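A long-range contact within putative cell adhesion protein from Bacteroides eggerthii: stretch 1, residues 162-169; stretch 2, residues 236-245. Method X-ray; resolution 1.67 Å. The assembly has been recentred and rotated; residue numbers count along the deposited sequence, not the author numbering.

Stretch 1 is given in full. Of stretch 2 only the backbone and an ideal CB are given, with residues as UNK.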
ATOM      1  N   LEU A 162      12.156  -5.159   1.319  1.00 17.43           N
ATOM      2  CA  LEU A 162      12.822  -6.417   1.622  1.00 18.25           C
ATOM      3  C   LEU A 162      14.332  -6.253   1.615  1.00 21.93           C
ATOM      4  O   LEU A 162      14.898  -5.733   0.647  1.00 20.93           O
ATOM      5  CB  LEU A 162      12.390  -7.498   0.596  1.00 18.39           C
ATOM      6  CG  LEU A 162      13.115  -8.829   0.662  1.00 20.51           C
ATOM      7  CD1 LEU A 162      12.856  -9.532   2.008  1.00 19.93           C
ATOM      8  CD2 LEU A 162      12.732  -9.728  -0.519  1.00 24.72           C
ATOM      9  N   ILE A 163      14.974  -6.702   2.711  1.00 17.59           N
ATOM     10  CA  ILE A 163      16.436  -6.793   2.875  1.00 18.55           C
ATOM     11  C   ILE A 163      16.781  -8.286   2.977  1.00 23.04           C
ATOM     12  O   ILE A 163      16.291  -8.950   3.897  1.00 20.91           O
ATOM     13  CB  ILE A 163      16.936  -5.985   4.112  1.00 21.79           C
ATOM     14  CG1 ILE A 163      16.659  -4.480   3.947  1.00 21.90           C
ATOM     15  CG2 ILE A 163      18.426  -6.231   4.397  1.00 24.14           C
ATOM     16  CD1 ILE A 163      16.836  -3.698   5.219  1.00 25.82           C
ATOM     17  N   VAL A 164      17.632  -8.807   2.071  1.00 20.47           N
ATOM     18  CA  VAL A 164      18.014 -10.201   2.082  1.00 20.15           C
ATOM     19  C   VAL A 164      19.469 -10.320   2.518  1.00 23.68           C
ATOM     20  O   VAL A 164      20.324  -9.625   1.974  1.00 24.03           O
ATOM     21  CB  VAL A 164      17.789 -10.850   0.700  1.00 23.17           C
ATOM     22  CG1 VAL A 164      18.229 -12.324   0.703  1.00 24.12           C
ATOM     23  CG2 VAL A 164      16.325 -10.718   0.278  1.00 22.83           C
ATOM     24  N   LYS A 165      19.722 -11.120   3.547  1.00 20.15           N
ATOM     25  CA  LYS A 165      21.086 -11.451   4.003  1.00 20.91           C
ATOM     26  C   LYS A 165      21.250 -12.919   3.718  1.00 25.85           C
ATOM     27  O   LYS A 165      20.667 -13.748   4.421  1.00 25.09           O
ATOM     28  CB  LYS A 165      21.294 -11.094   5.481  1.00 24.21           C
ATOM     29  CG  LYS A 165      21.231  -9.595   5.684  1.00 25.46           C
ATOM     30  CD  LYS A 165      21.254  -9.192   7.128  1.00 36.72           C
ATOM     31  CE  LYS A 165      21.067  -7.705   7.230  1.00 48.02           C
ATOM     32  NZ  LYS A 165      21.419  -7.189   8.581  1.00 67.13           N
ATOM     33  N   ASP A 166      21.956 -13.246   2.623  1.00 23.74           N
ATOM     34  CA  ASP A 166      22.071 -14.611   2.168  1.00 23.19           C
ATOM     35  C   ASP A 166      23.357 -15.278   2.663  1.00 27.65           C
ATOM     36  O   ASP A 166      24.444 -14.981   2.157  1.00 28.35           O
ATOM     37  CB  ASP A 166      21.982 -14.692   0.641  1.00 24.07           C
ATOM     38  CG  ASP A 166      21.835 -16.128   0.153  1.00 32.29           C
ATOM     39  OD1 ASP A 166      21.653 -17.037   1.007  1.00 30.95           O
ATOM     40  OD2 ASP A 166      21.892 -16.346  -1.070  1.00 34.48           O
ATOM     41  N   ASN A 167      23.211 -16.240   3.608  1.00 24.67           N
ATOM     42  CA  ASN A 167      24.325 -16.987   4.192  1.00 26.13           C
ATOM     43  C   ASN A 167      24.266 -18.454   3.779  1.00 30.15           C
ATOM     44  O   ASN A 167      24.929 -19.301   4.383  1.00 31.31           O
ATOM     45  CB  ASN A 167      24.358 -16.855   5.722  1.00 28.79           C
ATOM     46  CG  ASN A 167      24.569 -15.445   6.204  1.00 41.60           C
ATOM     47  OD1 ASN A 167      25.163 -14.597   5.524  1.00 33.63           O
ATOM     48  ND2 ASN A 167      24.097 -15.170   7.403  1.00 36.24           N
ATOM     49  N   ARG A 168      23.456 -18.760   2.756  1.00 26.14           N
ATOM     50  CA  ARG A 168      23.385 -20.126   2.229  1.00 25.66           C
ATOM     51  C   ARG A 168      24.681 -20.412   1.472  1.00 32.24           C
ATOM     52  O   ARG A 168      25.240 -19.508   0.855  1.00 33.15           O
ATOM     53  CB  ARG A 168      22.163 -20.318   1.311  1.00 24.64           C
ATOM     54  CG  ARG A 168      20.802 -20.257   2.008  1.00 23.36           C
ATOM     55  CD  ARG A 168      19.643 -20.155   1.011  1.00 27.33           C
ATOM     56  NE  ARG A 168      19.783 -18.943   0.192  1.00 29.90           N
ATOM     57  CZ  ARG A 168      19.075 -18.661  -0.895  1.00 39.68           C
ATOM     58  NH1 ARG A 168      18.136 -19.498  -1.324  1.00 27.76           N
ATOM     59  NH2 ARG A 168      19.292 -17.534  -1.556  1.00 28.87           N
ATOM     60  N   LYS A 169      25.158 -21.649   1.537  1.00 30.74           N
ATOM     61  CA  LYS A 169      26.385 -22.031   0.849  1.00 31.75           C
ATOM     62  C   LYS A 169      26.085 -23.098  -0.169  1.00 36.51           C
ATOM     63  O   LYS A 169      25.153 -23.872   0.026  1.00 35.17           O
ATOM     64  CB  LYS A 169      27.429 -22.571   1.861  1.00 35.95           C
ATOM     65  CG  LYS A 169      27.830 -21.597   2.967  1.00 52.86           C
ATOM     66  CD  LYS A 169      28.910 -22.193   3.889  1.00 60.66           C
ATOM     67  CE  LYS A 169      28.386 -23.222   4.865  1.00 71.99           C
ATOM     68  NZ  LYS A 169      29.447 -23.710   5.777  1.00 83.48           N
ATOM     69  N   UNK A 236      22.426 -10.707  -7.215  1.00 34.65           N
ATOM     70  CA  UNK A 236      21.526  -9.823  -6.462  1.00 32.10           C
ATOM     71  C   UNK A 236      21.574 -10.120  -4.957  1.00 35.17           C
ATOM     72  O   UNK A 236      21.630  -9.185  -4.155  1.00 36.62           O
ATOM     73  CB  UNK A 236      20.092  -9.970  -6.976  1.00 32.10           C
ATOM     74  N   UNK A 237      21.518 -11.409  -4.575  1.00 28.34           N
ATOM     75  CA  UNK A 237      21.566 -11.770  -3.154  1.00 27.17           C
ATOM     76  C   UNK A 237      22.973 -12.128  -2.701  1.00 32.25           C
ATOM     77  O   UNK A 237      23.634 -12.995  -3.288  1.00 33.39           O
ATOM     78  CB  UNK A 237      20.624 -12.943  -2.876  1.00 27.17           C
ATOM     79  N   UNK A 238      23.437 -11.435  -1.655  1.00 28.27           N
ATOM     80  CA  UNK A 238      24.763 -11.663  -1.060  1.00 28.96           C
ATOM     81  C   UNK A 238      24.623 -11.678   0.478  1.00 29.27           C
ATOM     82  O   UNK A 238      23.509 -11.524   1.004  1.00 27.66           O
ATOM     83  CB  UNK A 238      25.755 -10.587  -1.507  1.00 28.96           C
ATOM     84  N   UNK A 239      25.763 -11.765   1.196  1.00 27.63           N
ATOM     85  CA  UNK A 239      25.782 -11.674   2.663  1.00 27.67           C
ATOM     86  C   UNK A 239      25.166 -10.340   3.082  1.00 29.36           C
ATOM     87  O   UNK A 239      24.608 -10.234   4.172  1.00 29.43           O
ATOM     88  CB  UNK A 239      27.205 -11.809   3.208  1.00 27.67           C
ATOM     89  N   UNK A 240      25.269  -9.325   2.194  1.00 26.29           N
ATOM     90  CA  UNK A 240      24.678  -8.007   2.326  1.00 23.58           C
ATOM     91  C   UNK A 240      24.944  -7.397   3.713  1.00 30.47           C
ATOM     92  O   UNK A 240      23.998  -7.062   4.450  1.00 28.35           O
ATOM     93  CB  UNK A 240      23.173  -8.087   2.064  1.00 23.58           C
ATOM     94  N   UNK A 241      26.241  -7.278   4.070  1.00 31.02           N
ATOM     95  CA  UNK A 241      26.680  -6.717   5.353  1.00 32.51           C
ATOM     96  C   UNK A 241      26.134  -5.295   5.577  1.00 36.65           C
ATOM     97  O   UNK A 241      25.921  -4.911   6.724  1.00 36.95           O
ATOM     98  CB  UNK A 241      28.209  -6.702   5.418  1.00 32.51           C
ATOM     99  N   UNK A 242      25.905  -4.552   4.490  1.00 32.25           N
ATOM    100  CA  UNK A 242      25.376  -3.195   4.519  1.00 30.97           C
ATOM    101  C   UNK A 242      23.866  -3.068   4.659  1.00 31.87           C
ATOM    102  O   UNK A 242      23.384  -1.955   4.776  1.00 32.97           O
ATOM    103  CB  UNK A 242      25.805  -2.474   3.240  1.00 30.97           C
ATOM    104  N   UNK A 243      23.104  -4.195   4.634  1.00 26.50           N
ATOM    105  CA  UNK A 243      21.630  -4.230   4.768  1.00 24.89           C
ATOM    106  C   UNK A 243      20.949  -3.388   3.686  1.00 28.67           C
ATOM    107  O   UNK A 243      19.964  -2.698   3.965  1.00 29.28           O
ATOM    108  CB  UNK A 243      21.209  -3.728   6.151  1.00 24.89           C
ATOM    109  N   UNK A 244      21.444  -3.473   2.446  1.00 27.00           N
ATOM    110  CA  UNK A 244      20.799  -2.752   1.343  1.00 27.21           C
ATOM    111  C   UNK A 244      19.430  -3.411   1.016  1.00 28.36           C
ATOM    112  O   UNK A 244      19.271  -4.640   1.125  1.00 26.93           O
ATOM    113  CB  UNK A 244      21.705  -2.743   0.110  1.00 27.21           C
ATOM    114  N   UNK A 245      18.478  -2.590   0.559  1.00 25.26           N
ATOM    115  CA  UNK A 245      17.127  -3.035   0.228  1.00 23.81           C
ATOM    116  C   UNK A 245      17.127  -3.620  -1.195  1.00 27.00           C
ATOM    117  O   UNK A 245      17.635  -2.985  -2.132  1.00 29.85           O
ATOM    118  CB  UNK A 245      16.129  -1.881   0.346  1.00 23.81           C
TER

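Stretch 2 runs alongside the strand of stretch 1 as an irregular segment, and the two bury 615 Å² between them. At position 236 the ideal CB finds nothing of stretch 1 within 5.5 Å, so the strand sets no preference; the residue is Asp236, which makes no contact.

Position 237 points toward the strand, its CB 4.4 Å from Val164 CG1 and 4.1 Å from Asp166 OD2. The valine methyls offer an apolar surface, favouring a large aliphatic or aromatic side chain, although a polar group could address the carboxylate. The residue is Phe237. Val164 CG1 sits over its ring face, 3.9 Å from the centroid, and Val164 CG2 lies 3.7 Å from Phe237 CE1. Arg168 NH2, held by its own bond to Asp166, approaches the ring edge.

Position 238 directs CB away, so almost any side chain would do; the backbone carries the contact, with Asp166 N donating to the carbonyl O of residue 238 at 2.8 Å. The residue is Thr238, whose OG1 accepts from the backbone N of position 240 at 3.1 Å.

At 239 CB points away overall but passes 4.2 Å from Asn167 OD1, which would allow a polar or an aliphatic residue. Ile239 is found, its CG2 3.8 Å from Asn167 OD1.

Position 240 is the most telling. Its phi/psi of 48/57 is left-handed, a conformation open to glycine and well tolerated by asparagine, and CB points toward the strand, 3.2 Å from Val164 O. That carbonyl calls for a short donor. Asn240 supplies it: ND2 donates to Val164 O at 2.9 Å and also to the carbonyl O of position 244 at 3.0 Å, while OD1 accepts from the backbone N of position 244 at 2.9 Å. One side-chain amide thus joins the strand carbonyl to the backbone of position 244, just beyond the turn.

Positions 241 and 242, the middle of a type I turn, point away from the strand and leave the choice open; they are Ala241 and Gly242.

Position 243 is again left-handed (58/42), suiting glycine, asparagine or another small polar residue, with CB 4.1 Å from both Lys165 CE and Ile163 CG2. An acceptor could meet the lysine. In Ser243, OG lies 3.0 Å from Lys165 NZ.

Position 244 points away, leaving its side chain unconstrained by the strand. It is Thr244, whose carbonyl O accepts from a water that in turn accepts from Val164 N.

At 245, CB lies sideways, 4.5 Å from Ile163 CG1, so a modest aliphatic fits. Val245 packs CG2 3.8 Å from Ile163 CG1, and its CA makes a 3.5 Å CA-H...O contact with Leu162 O.

Stretch 2 236-245: DFTINAGSTV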
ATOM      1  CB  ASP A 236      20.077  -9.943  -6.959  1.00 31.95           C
ATOM      2  CG  ASP A 236      19.774  -9.275  -8.282  1.00 40.37           C
ATOM      3  OD1 ASP A 236      20.596  -8.447  -8.732  1.00 44.36           O
ATOM      4  OD2 ASP A 236      18.731  -9.607  -8.890  1.00 37.28           O
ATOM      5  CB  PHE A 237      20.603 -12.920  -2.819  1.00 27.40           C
ATOM      6  CG  PHE A 237      19.130 -12.630  -2.996  1.00 26.06           C
ATOM      7  CD1 PHE A 237      18.660 -11.317  -3.069  1.00 26.83           C
ATOM      8  CD2 PHE A 237      18.207 -13.669  -3.085  1.00 27.50           C
ATOM      9  CE1 PHE A 237      17.292 -11.053  -3.240  1.00 26.40           C
ATOM     10  CE2 PHE A 237      16.842 -13.399  -3.253  1.00 28.96           C
ATOM     11  CZ  PHE A 237      16.396 -12.095  -3.312  1.00 25.98           C
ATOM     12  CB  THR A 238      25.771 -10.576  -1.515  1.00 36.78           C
ATOM     13  OG1 THR A 238      25.471  -9.331  -0.874  1.00 34.20           O
ATOM     14  CG2 THR A 238      25.837 -10.392  -3.042  1.00 40.81           C
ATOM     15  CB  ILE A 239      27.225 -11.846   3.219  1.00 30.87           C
ATOM     16  CG1 ILE A 239      28.232 -10.829   2.563  1.00 32.12           C
ATOM     17  CG2 ILE A 239      27.679 -13.316   3.031  1.00 31.11           C
ATOM     18  CD1 ILE A 239      29.536 -10.495   3.399  1.00 34.08           C
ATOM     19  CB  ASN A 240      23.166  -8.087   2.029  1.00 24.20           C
ATOM     20  CG  ASN A 240      22.468  -6.771   1.906  1.00 26.58           C
ATOM     21  OD1 ASN A 240      23.114  -5.697   1.819  1.00 27.31           O
ATOM     22  ND2 ASN A 240      21.120  -6.818   1.908  1.00 24.05           N
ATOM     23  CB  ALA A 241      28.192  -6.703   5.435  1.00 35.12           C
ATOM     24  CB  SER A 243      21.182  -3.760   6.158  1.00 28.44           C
ATOM     25  OG  SER A 243      21.753  -4.563   7.181  1.00 35.96           O
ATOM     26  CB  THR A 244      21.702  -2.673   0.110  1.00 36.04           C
ATOM     27  OG1 THR A 244      21.769  -3.949  -0.511  1.00 38.06           O
ATOM     28  CG2 THR A 244      23.099  -2.162   0.428  1.00 37.13           C
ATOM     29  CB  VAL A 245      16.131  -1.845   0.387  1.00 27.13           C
ATOM     30  CG1 VAL A 245      14.754  -2.164  -0.203  1.00 25.73           C
ATOM     31  CG2 VAL A 245      16.012  -1.405   1.847  1.00 27.37           C
TER
HETATM   32  O   HOH W   1      18.564  -7.078  -0.017  1.00 19.47           O
HETATM   33  O   HOH W   2      21.402  -9.512  -0.689  1.00 24.65           O
HETATM   34  O   HOH W   3      23.948  -6.303   7.705  1.00 50.23           O
HETATM   35  O   HOH W   4      22.706 -16.197  -3.578  1.00 44.27           O
HETATM   36  O   HOH W   5      24.949 -11.988   6.229  1.00 38.35           O
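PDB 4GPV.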